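Local structure of uncharacterized conserved protein (Idiomarina loihiensis, 2QSD) at residues V13-T18 / L55-F60; H62-D67 / E164-V169; D67-H72 / L159-E164. The protein is of unknown function but belongs to the DUF1543 family of conserved proteins. All blocks are in the same frame, centred on the assembly; numbering follows the deposited sequence.

Interaction 1: residues V13-T18 / L55-F60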
loop_
_atom_site.group_PDB
_atom_site.type_symbol
_atom_site.label_atom_id
_atom_site.label_comp_id
_atom_site.label_asym_id
_atom_site.label_seq_id
_atom_site.Cartn_x
_atom_site.Cartn_y
_atom_site.Cartn_z
ATOM N N VAL A 13 6.778 8.075 10.153
ATOM C CA VAL A 13 5.317 8.115 10.101
ATOM C C VAL A 13 4.762 7.250 8.973
ATOM O O VAL A 13 5.314 7.203 7.873
ATOM C CB VAL A 13 4.762 9.570 9.982
ATOM C CG1 VAL A 13 5.165 10.410 11.172
ATOM C CG2 VAL A 13 5.238 10.248 8.729
ATOM N N TYR A 14 3.673 6.555 9.261
ATOM C CA TYR A 14 3.005 5.714 8.282
ATOM C C TYR A 14 1.719 6.433 7.920
ATOM O O TYR A 14 0.837 6.618 8.758
ATOM C CB TYR A 14 2.725 4.352 8.904
ATOM C CG TYR A 14 2.130 3.294 8.002
ATOM C CD1 TYR A 14 2.845 2.783 6.915
ATOM C CD2 TYR A 14 0.870 2.756 8.274
ATOM C CE1 TYR A 14 2.308 1.790 6.096
ATOM C CE2 TYR A 14 0.319 1.756 7.463
ATOM C CZ TYR A 14 1.043 1.282 6.378
ATOM O OH TYR A 14 0.506 0.303 5.579
ATOM N N VAL A 15 1.637 6.889 6.678
ATOM C CA VAL A 15 0.507 7.704 6.258
ATOM C C VAL A 15 -0.278 7.011 5.162
ATOM O O VAL A 15 0.243 6.132 4.476
ATOM C CB VAL A 15 0.945 9.112 5.816
ATOM C CG1 VAL A 15 1.488 9.878 6.997
ATOM C CG2 VAL A 15 1.999 9.042 4.713
ATOM N N GLY A 16 -1.536 7.407 5.012
ATOM C CA GLY A 16 -2.438 6.782 4.055
ATOM C C GLY A 16 -3.305 7.785 3.328
ATOM O O GLY A 16 -3.549 8.897 3.811
ATOM N N GLY A 17 -3.779 7.382 2.158
ATOM C CA GLY A 17 -4.613 8.243 1.345
ATOM C C GLY A 17 -4.767 7.703 -0.058
ATOM O O GLY A 17 -4.467 6.536 -0.329
ATOM N N THR A 18 -5.220 8.565 -0.957
ATOM C CA THR A 18 -5.504 8.151 -2.316
ATOM C C THR A 18 -4.523 8.766 -3.326
ATOM O O THR A 18 -3.791 9.708 -3.006
ATOM C CB THR A 18 -6.997 8.426 -2.675
ATOM O OG1 THR A 18 -7.301 7.844 -3.943
ATOM C CG2 THR A 18 -7.297 9.915 -2.723
ATOM N N LEU A 55 -5.962 12.741 3.341
ATOM C CA LEU A 55 -4.710 12.235 3.887
ATOM C C LEU A 55 -4.829 12.011 5.390
ATOM O O LEU A 55 -5.353 12.855 6.119
ATOM C CB LEU A 55 -3.565 13.205 3.577
ATOM C CG LEU A 55 -2.132 12.881 4.013
ATOM C CD1 LEU A 55 -1.626 11.598 3.372
ATOM C CD2 LEU A 55 -1.223 14.036 3.662
ATOM N N HIS A 56 -4.366 10.853 5.841
ATOM C CA HIS A 56 -4.454 10.503 7.251
ATOM C C HIS A 56 -3.198 9.809 7.736
ATOM O O HIS A 56 -2.541 9.079 6.991
ATOM C CB HIS A 56 -5.686 9.630 7.527
ATOM C CG HIS A 56 -5.780 8.416 6.654
ATOM N ND1 HIS A 56 -5.321 7.177 7.049
ATOM C CD2 HIS A 56 -6.284 8.249 5.406
ATOM C CE1 HIS A 56 -5.536 6.300 6.085
ATOM N NE2 HIS A 56 -6.115 6.925 5.075
ATOM N N LEU A 57 -2.880 10.062 8.998
ATOM C CA LEU A 57 -1.794 9.419 9.706
ATOM C C LEU A 57 -2.305 8.118 10.320
ATOM O O LEU A 57 -3.364 8.107 10.945
ATOM C CB LEU A 57 -1.327 10.371 10.799
ATOM C CG LEU A 57 -0.083 10.062 11.607
ATOM C CD1 LEU A 57 1.160 10.371 10.796
ATOM C CD2 LEU A 57 -0.140 10.901 12.863
ATOM N N ASP A 58 -1.556 7.029 10.148
ATOM C CA ASP A 58 -1.984 5.709 10.646
ATOM C C ASP A 58 -1.148 5.145 11.795
ATOM O O ASP A 58 -1.689 4.537 12.714
ATOM C CB ASP A 58 -2.083 4.694 9.504
ATOM C CG ASP A 58 -3.283 4.949 8.600
ATOM O OD1 ASP A 58 -4.167 5.748 8.983
ATOM O OD2 ASP A 58 -3.341 4.351 7.503
ATOM N N SER A 59 0.167 5.318 11.721
ATOM C CA SER A 59 1.046 5.052 12.852
ATOM C C SER A 59 2.304 5.899 12.754
ATOM O O SER A 59 2.625 6.427 11.691
ATOM C CB SER A 59 1.407 3.567 12.960
ATOM O OG SER A 59 2.177 3.137 11.859
ATOM N N PHE A 60 2.996 6.039 13.878
ATOM C CA PHE A 60 4.290 6.696 13.916
ATOM C C PHE A 60 5.137 6.207 15.083
ATOM O O PHE A 60 4.620 5.643 16.051
ATOM C CB PHE A 60 4.150 8.226 13.962
ATOM C CG PHE A 60 3.602 8.761 15.258
ATOM C CD1 PHE A 60 2.243 9.006 15.399
ATOM C CD2 PHE A 60 4.448 9.050 16.326
ATOM C CE1 PHE A 60 1.729 9.509 16.586
ATOM C CE2 PHE A 60 3.943 9.546 17.521
ATOM C CZ PHE A 60 2.582 9.780 17.651
#
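Residues 13-17 and 56-60 pair as antiparallel strands, and a classic beta bulge interrupts the pairing. The backbone bonds come first. Tyr14 N donates to Ser59 O at 2.6 Å, in the carbonyl plane. Tyr14 O takes Asp58 N at 2.8 Å, nearly along the C=O axis, and a weak bond from Ser59 N. Asp58 and Ser59 thus both face Tyr14, and the register shifts by one residue. Beyond the bulge, Gly16 and His56 form a regular hydrogen-bonded pair, each N donating to the other's O.

The polar side chains lie on the face of Tyr14 and Ser59. The His56 ring folds over Gly16, with CG in the crowded position between backbone N and carbonyl carbon (chi1 53°). Gly16 CA sits over the ring face, a CH-pi contact 4.0 Å from the centroid. A CB on Gly16 would clash with His56 CE1. His56 ND1 bonds Asp58 OD1 at 2.7 Å, in the ring plane but from above the carboxylate plane. With NE2 held by Glu25, the ring's rotation is fixed at two points. Ser59 OG lies beside Tyr14 CB and bonds Tyr102 OH.

Apolar side chains fill the other face. Leu57 CD1 reaches both valines, 3.8 Å from Val13 CB and 3.8 Å from Val15 CG1. Val13 CG1 also packs against Phe60 CB.

Strand 26-34 hydrogen-bonds the far edge of strand 9-17, making it a middle strand. Helix 41-47 covers Val15 and Leu55 through Ile44 and Arg45, and strand 172-173 meets Leu57 and Ser59.

Interaction 2: residues H62-D67 / E164-V169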
loop_
_atom_site.group_PDB
_atom_site.type_symbol
_atom_site.label_atom_id
_atom_site.label_comp_id
_atom_site.label_asym_id
_atom_site.label_seq_id
_atom_site.Cartn_x
_atom_site.Cartn_y
_atom_site.Cartn_z
ATOM N N HIS A 62 8.685 7.856 17.308
ATOM C CA HIS A 62 9.822 8.733 17.547
ATOM C C HIS A 62 11.044 7.836 17.572
ATOM O O HIS A 62 11.169 6.977 18.446
ATOM C CB HIS A 62 9.638 9.478 18.878
ATOM C CG HIS A 62 10.859 10.202 19.363
ATOM N ND1 HIS A 62 11.119 10.393 20.704
ATOM C CD2 HIS A 62 11.885 10.786 18.697
ATOM C CE1 HIS A 62 12.248 11.063 20.841
ATOM N NE2 HIS A 62 12.735 11.309 19.639
ATOM N N LEU A 63 11.926 8.031 16.597
ATOM C CA LEU A 63 13.119 7.200 16.434
ATOM C C LEU A 63 14.322 7.891 17.072
ATOM O O LEU A 63 14.756 8.935 16.587
ATOM C CB LEU A 63 13.394 7.002 14.942
ATOM C CG LEU A 63 13.454 5.617 14.301
ATOM C CD1 LEU A 63 14.312 5.696 13.046
ATOM C CD2 LEU A 63 13.964 4.522 15.237
ATOM N N HIS A 64 14.857 7.322 18.153
ATOM C CA HIS A 64 16.006 7.929 18.850
ATOM C C HIS A 64 17.245 7.037 18.916
ATOM O O HIS A 64 18.369 7.534 19.078
ATOM C CB HIS A 64 15.626 8.430 20.250
ATOM C CG HIS A 64 14.854 7.440 21.067
ATOM N ND1 HIS A 64 15.434 6.327 21.638
ATOM C CD2 HIS A 64 13.548 7.405 21.422
ATOM C CE1 HIS A 64 14.517 5.641 22.297
ATOM N NE2 HIS A 64 13.363 6.273 22.178
ATOM N N HIS A 65 17.042 5.730 18.779
ATOM C CA HIS A 65 18.140 4.773 18.805
ATOM C C HIS A 65 17.932 3.669 17.789
ATOM O O HIS A 65 16.818 3.157 17.655
ATOM C CB HIS A 65 18.289 4.158 20.197
ATOM C CG HIS A 65 18.991 5.044 21.174
ATOM N ND1 HIS A 65 18.325 5.943 21.978
ATOM C CD2 HIS A 65 20.303 5.170 21.477
ATOM C CE1 HIS A 65 19.197 6.587 22.733
ATOM N NE2 HIS A 65 20.405 6.134 22.450
ATOM N N VAL A 66 19.003 3.330 17.064
ATOM C CA VAL A 66 19.027 2.199 16.124
ATOM C C VAL A 66 20.354 1.432 16.274
ATOM O O VAL A 66 21.431 2.021 16.134
ATOM C CB VAL A 66 18.862 2.647 14.630
ATOM C CG1 VAL A 66 18.955 1.441 13.688
ATOM C CG2 VAL A 66 17.547 3.361 14.395
ATOM N N ASP A 67 20.263 0.131 16.565
ATOM C CA ASP A 67 21.423 -0.782 16.657
ATOM C C ASP A 67 22.558 -0.297 17.575
ATOM O O ASP A 67 23.739 -0.446 17.253
ATOM C CB ASP A 67 21.980 -1.124 15.261
ATOM C CG ASP A 67 20.981 -1.860 14.380
ATOM O OD1 ASP A 67 20.079 -2.549 14.910
ATOM O OD2 ASP A 67 21.115 -1.757 13.141
ATOM N N GLU A 164 22.370 1.779 23.666
ATOM C CA GLU A 164 20.926 1.724 23.902
ATOM C C GLU A 164 20.178 1.125 22.715
ATOM O O GLU A 164 20.502 1.386 21.553
ATOM C CB GLU A 164 20.361 3.108 24.202
ATOM C CG GLU A 164 20.375 3.519 25.660
ATOM C CD GLU A 164 19.500 4.741 25.919
ATOM O OE1 GLU A 164 18.297 4.714 25.557
ATOM O OE2 GLU A 164 20.019 5.729 26.484
ATOM N N GLN A 165 19.177 0.315 23.027
ATOM C CA GLN A 165 18.329 -0.289 22.010
ATOM C C GLN A 165 16.948 0.366 22.038
ATOM O O GLN A 165 16.554 0.977 23.040
ATOM C CB GLN A 165 18.216 -1.803 22.225
ATOM C CG GLN A 165 19.530 -2.578 22.098
ATOM C CD GLN A 165 20.055 -2.661 20.670
ATOM O OE1 GLN A 165 21.182 -2.261 20.392
ATOM N NE2 GLN A 165 19.243 -3.190 19.764
ATOM N N GLN A 166 16.237 0.266 20.920
ATOM C CA GLN A 166 14.868 0.746 20.824
ATOM C C GLN A 166 14.101 -0.169 19.869
ATOM O O GLN A 166 14.510 -0.341 18.718
ATOM C CB GLN A 166 14.824 2.198 20.339
ATOM C CG GLN A 166 13.411 2.705 20.059
ATOM C CD GLN A 166 13.342 4.097 19.435
ATOM O OE1 GLN A 166 14.356 4.714 19.104
ATOM N NE2 GLN A 166 12.125 4.596 19.276
ATOM N N PRO A 167 12.995 -0.768 20.349
ATOM C CA PRO A 167 12.183 -1.617 19.476
ATOM C C PRO A 167 11.482 -0.792 18.397
ATOM O O PRO A 167 10.865 0.234 18.695
ATOM C CB PRO A 167 11.171 -2.254 20.431
ATOM C CG PRO A 167 11.121 -1.350 21.621
ATOM C CD PRO A 167 12.451 -0.676 21.719
ATOM N N LEU A 168 11.609 -1.225 17.147
ATOM C CA LEU A 168 10.980 -0.530 16.034
ATOM C C LEU A 168 9.498 -0.917 15.958
ATOM O O LEU A 168 9.098 -1.760 15.156
ATOM C CB LEU A 168 11.723 -0.832 14.729
ATOM C CG LEU A 168 11.392 0.029 13.508
ATOM C CD1 LEU A 168 11.925 1.442 13.653
ATOM C CD2 LEU A 168 11.943 -0.617 12.255
ATOM N N VAL A 169 8.705 -0.310 16.840
ATOM C CA VAL A 169 7.266 -0.553 16.959
ATOM C C VAL A 169 6.578 0.815 17.130
ATOM O O VAL A 169 7.221 1.768 17.562
ATOM C CB VAL A 169 6.909 -1.525 18.154
ATOM C CG1 VAL A 169 7.502 -2.922 17.944
ATOM C CG2 VAL A 169 7.319 -0.951 19.505
#
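Gln166 carries the tight part of this contact. Its chain is extended, with CG anti to the backbone N (chi1 173°), so the amide reaches the backbone of residues 62-65. OE1 accepts two bonds. His64 N meets it at 2.8 Å on a lone pair, and His65 N at 2.9 Å nearly along the C=O axis. NE2 donates to His62 O at 2.7 Å, within the amide plane. The His64 ring lies almost flat on this amide, the planes 12° apart, with OE1 over the ring centre.

Next to it, Glu164 CB sits over one face of the His65 ring, 3.4 Å from His65 CD2. The Glu164 carboxylate continues over the same ring at a shallow tilt.

The contact loosens at both ends. Leu63 CD2 and Leu168 CD1 touch at 4.0 Å. The exposed Gln165 turns its OE1 toward the Asp67 backbone without bonding it.

Three bonds fix which way round the amide sits and grip three backbone groups, His62 O, His64 N and His65 N. His64 ND1 and His65 ND1 are 2.9 Å apart and share a hydrogen bond, while His65 NE2 bonds Asp162. That carboxylate and nearby Glu164 would probably favour the positively charged form of His65.

Interaction 3: residues D67-H72 / L159-E164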
loop_
_atom_site.group_PDB
_atom_site.type_symbol
_atom_site.label_atom_id
_atom_site.label_comp_id
_atom_site.label_asym_id
_atom_site.label_seq_id
_atom_site.Cartn_x
_atom_site.Cartn_y
_atom_site.Cartn_z
ATOM N N ASP A 67 20.263 0.131 16.565
ATOM C CA ASP A 67 21.423 -0.782 16.657
ATOM C C ASP A 67 22.558 -0.297 17.575
ATOM O O ASP A 67 23.739 -0.446 17.253
ATOM C CB ASP A 67 21.980 -1.124 15.261
ATOM C CG ASP A 67 20.981 -1.860 14.380
ATOM O OD1 ASP A 67 20.079 -2.549 14.910
ATOM O OD2 ASP A 67 21.115 -1.757 13.141
ATOM N N GLY A 68 22.191 0.297 18.706
ATOM C CA GLY A 68 23.167 0.796 19.660
ATOM C C GLY A 68 23.614 2.230 19.432
ATOM O O GLY A 68 24.396 2.764 20.223
ATOM N N TYR A 69 23.119 2.851 18.361
ATOM C CA TYR A 69 23.479 4.228 18.023
ATOM C C TYR A 69 22.365 5.204 18.380
ATOM O O TYR A 69 21.197 4.942 18.114
ATOM C CB TYR A 69 23.817 4.362 16.531
ATOM C CG TYR A 69 25.095 3.669 16.100
ATOM C CD1 TYR A 69 26.292 4.376 15.987
ATOM C CD2 TYR A 69 25.104 2.310 15.790
ATOM C CE1 TYR A 69 27.472 3.744 15.587
ATOM C CE2 TYR A 69 26.276 1.669 15.393
ATOM C CZ TYR A 69 27.450 2.392 15.293
ATOM O OH TYR A 69 28.603 1.757 14.893
ATOM N N ARG A 70 22.751 6.327 18.976
ATOM C CA ARG A 70 21.860 7.439 19.275
ATOM C C ARG A 70 21.803 8.399 18.085
ATOM O O ARG A 70 22.829 8.700 17.476
ATOM C CB ARG A 70 22.359 8.172 20.523
ATOM C CG ARG A 70 21.533 9.365 20.969
ATOM C CD ARG A 70 21.988 9.840 22.328
ATOM N NE ARG A 70 21.435 11.147 22.667
ATOM C CZ ARG A 70 21.630 11.768 23.828
ATOM N NH1 ARG A 70 21.085 12.959 24.035
ATOM N NH2 ARG A 70 22.366 11.204 24.781
ATOM N N ILE A 71 20.600 8.874 17.770
ATOM C CA ILE A 71 20.379 9.751 16.631
ATOM C C ILE A 71 20.437 11.203 17.078
ATOM O O ILE A 71 19.724 11.607 17.999
ATOM C CB ILE A 71 19.027 9.438 15.943
ATOM C CG1 ILE A 71 19.034 8.003 15.409
ATOM C CG2 ILE A 71 18.743 10.430 14.817
ATOM C CD1 ILE A 71 17.669 7.433 15.151
ATOM N N HIS A 72 21.308 11.977 16.436
ATOM C CA HIS A 72 21.404 13.411 16.694
ATOM C C HIS A 72 20.954 14.182 15.470
ATOM O O HIS A 72 21.185 13.745 14.340
ATOM C CB HIS A 72 22.833 13.810 17.050
ATOM C CG HIS A 72 23.303 13.261 18.356
ATOM N ND1 HIS A 72 22.973 13.838 19.563
ATOM C CD2 HIS A 72 24.077 12.189 18.646
ATOM C CE1 HIS A 72 23.522 13.141 20.541
ATOM N NE2 HIS A 72 24.197 12.135 20.012
ATOM N N LEU A 159 25.145 9.955 13.990
ATOM C CA LEU A 159 25.014 8.824 14.898
ATOM C C LEU A 159 26.124 8.777 15.942
ATOM O O LEU A 159 27.267 9.121 15.653
ATOM C CB LEU A 159 24.964 7.515 14.103
ATOM C CG LEU A 159 23.848 7.428 13.055
ATOM C CD1 LEU A 159 24.008 6.199 12.201
ATOM C CD2 LEU A 159 22.460 7.451 13.698
ATOM N N GLU A 160 25.765 8.351 17.154
ATOM C CA GLU A 160 26.704 8.194 18.265
ATOM C C GLU A 160 26.420 6.883 19.002
ATOM O O GLU A 160 25.329 6.697 19.534
ATOM C CB GLU A 160 26.572 9.374 19.231
ATOM C CG GLU A 160 27.470 9.293 20.463
ATOM C CD GLU A 160 26.868 9.958 21.696
ATOM O OE1 GLU A 160 27.516 9.933 22.764
ATOM O OE2 GLU A 160 25.743 10.496 21.610
ATOM N N PHE A 161 27.398 5.978 19.029
ATOM C CA PHE A 161 27.254 4.713 19.740
ATOM C C PHE A 161 27.159 4.910 21.258
ATOM O O PHE A 161 28.060 5.482 21.868
ATOM C CB PHE A 161 28.407 3.769 19.395
ATOM C CG PHE A 161 28.286 2.399 20.017
ATOM C CD1 PHE A 161 27.516 1.414 19.411
ATOM C CD2 PHE A 161 28.951 2.094 21.205
ATOM C CE1 PHE A 161 27.399 0.141 19.980
ATOM C CE2 PHE A 161 28.838 0.831 21.784
ATOM C CZ PHE A 161 28.060 -0.151 21.167
ATOM N N ASP A 162 26.061 4.440 21.853
ATOM C CA ASP A 162 25.912 4.431 23.312
ATOM C C ASP A 162 25.379 3.106 23.874
ATOM O O ASP A 162 25.205 2.966 25.084
ATOM C CB ASP A 162 25.075 5.627 23.805
ATOM C CG ASP A 162 23.624 5.597 23.319
ATOM O OD1 ASP A 162 23.191 4.615 22.675
ATOM O OD2 ASP A 162 22.901 6.581 23.598
ATOM N N GLY A 163 25.099 2.152 22.988
ATOM C CA GLY A 163 24.612 0.833 23.391
ATOM C C GLY A 163 23.117 0.677 23.671
ATOM O O GLY A 163 22.644 -0.444 23.891
ATOM N N GLU A 164 22.370 1.779 23.666
ATOM C CA GLU A 164 20.926 1.724 23.902
ATOM C C GLU A 164 20.178 1.125 22.715
ATOM O O GLU A 164 20.502 1.386 21.553
ATOM C CB GLU A 164 20.361 3.108 24.202
ATOM C CG GLU A 164 20.375 3.519 25.660
ATOM C CD GLU A 164 19.500 4.741 25.919
ATOM O OE1 GLU A 164 18.297 4.714 25.557
ATOM O OE2 GLU A 164 20.019 5.729 26.484
HETATM O O HOH W 1 23.956 8.716 24.865
#
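Two neighbouring strands of a four-stranded antiparallel sheet meet here, 69-72 against 159-161, near the turn at 162-163. Arg70 and Glu160 are the hydrogen-bonded pair. Arg70 N donates to Glu160 O at 2.7 Å from above the carbonyl plane, and Glu160 N returns a bond to Arg70 O. Next along, Gly68 O accepts two backbone bonds. Asp162 N arrives nearly along the C=O axis, and Gly163 N arrives on a lone pair. Asp162 CG takes the crowded position between backbone N and carbonyl carbon (chi1 65°), and OD1 accepts Glu164 N in an Asx turn.

Tyr69, Ile71, Leu159 and Phe161 share one face. The Phe161 edge points at the Tyr69 ring face in a T-shaped pair, centroids 5.6 Å apart and planes at 75°. Tyr69 CD1 rests on Leu159 CB at 3.9 Å. Ile71 and Leu159 run side by side, CG1 to CD2.

Arg70 and Glu160 lie on the other face, where the end of His72 joins them. His72 NE2 donates to Glu160 OE2 at 2.8 Å, almost straight (169°), in the ring plane and on the anti lone pair. An alanine at His72 would remove this donor and would probably leave the Glu160 carboxylate less firmly positioned. Arg70 extends alongside Glu160, but the guanidinium points no N-H at OE2. A water links Arg70 to Asp162, accepting from Arg70 NH2 at 3.0 Å and donating to Asp162 OD2 at 2.7 Å. His65 also bonds that oxygen.

Strand 65-66 flanks strand 69-74 on the side away from 155-161, and its Val66 touches Ile71. Val109 of strand 105-110 packs against Tyr69 and Leu159, covering part of the face they share.

Interaction 1 comes first along the chain; interaction 3 lies between the outer ends of the two segments of interaction 2. Interaction 1 belongs to the five-stranded sheet. Its centre is about 27 Å from that of interaction 3, across the middle of the chain. Strand 56-62 leads directly into strand 65-66, so the chain passes from that sheet into the four-stranded one. Interactions 2 and 3 are only about 9 Å apart between centres. They share Asp67 and Glu164, and they meet through His65 with Asp162 and through the His64-Ile71 backbone bond. Interaction 3 pairs two inner strands of the sheet, and interaction 2 folds the loop after 155-161 back over its outer strand 65-66.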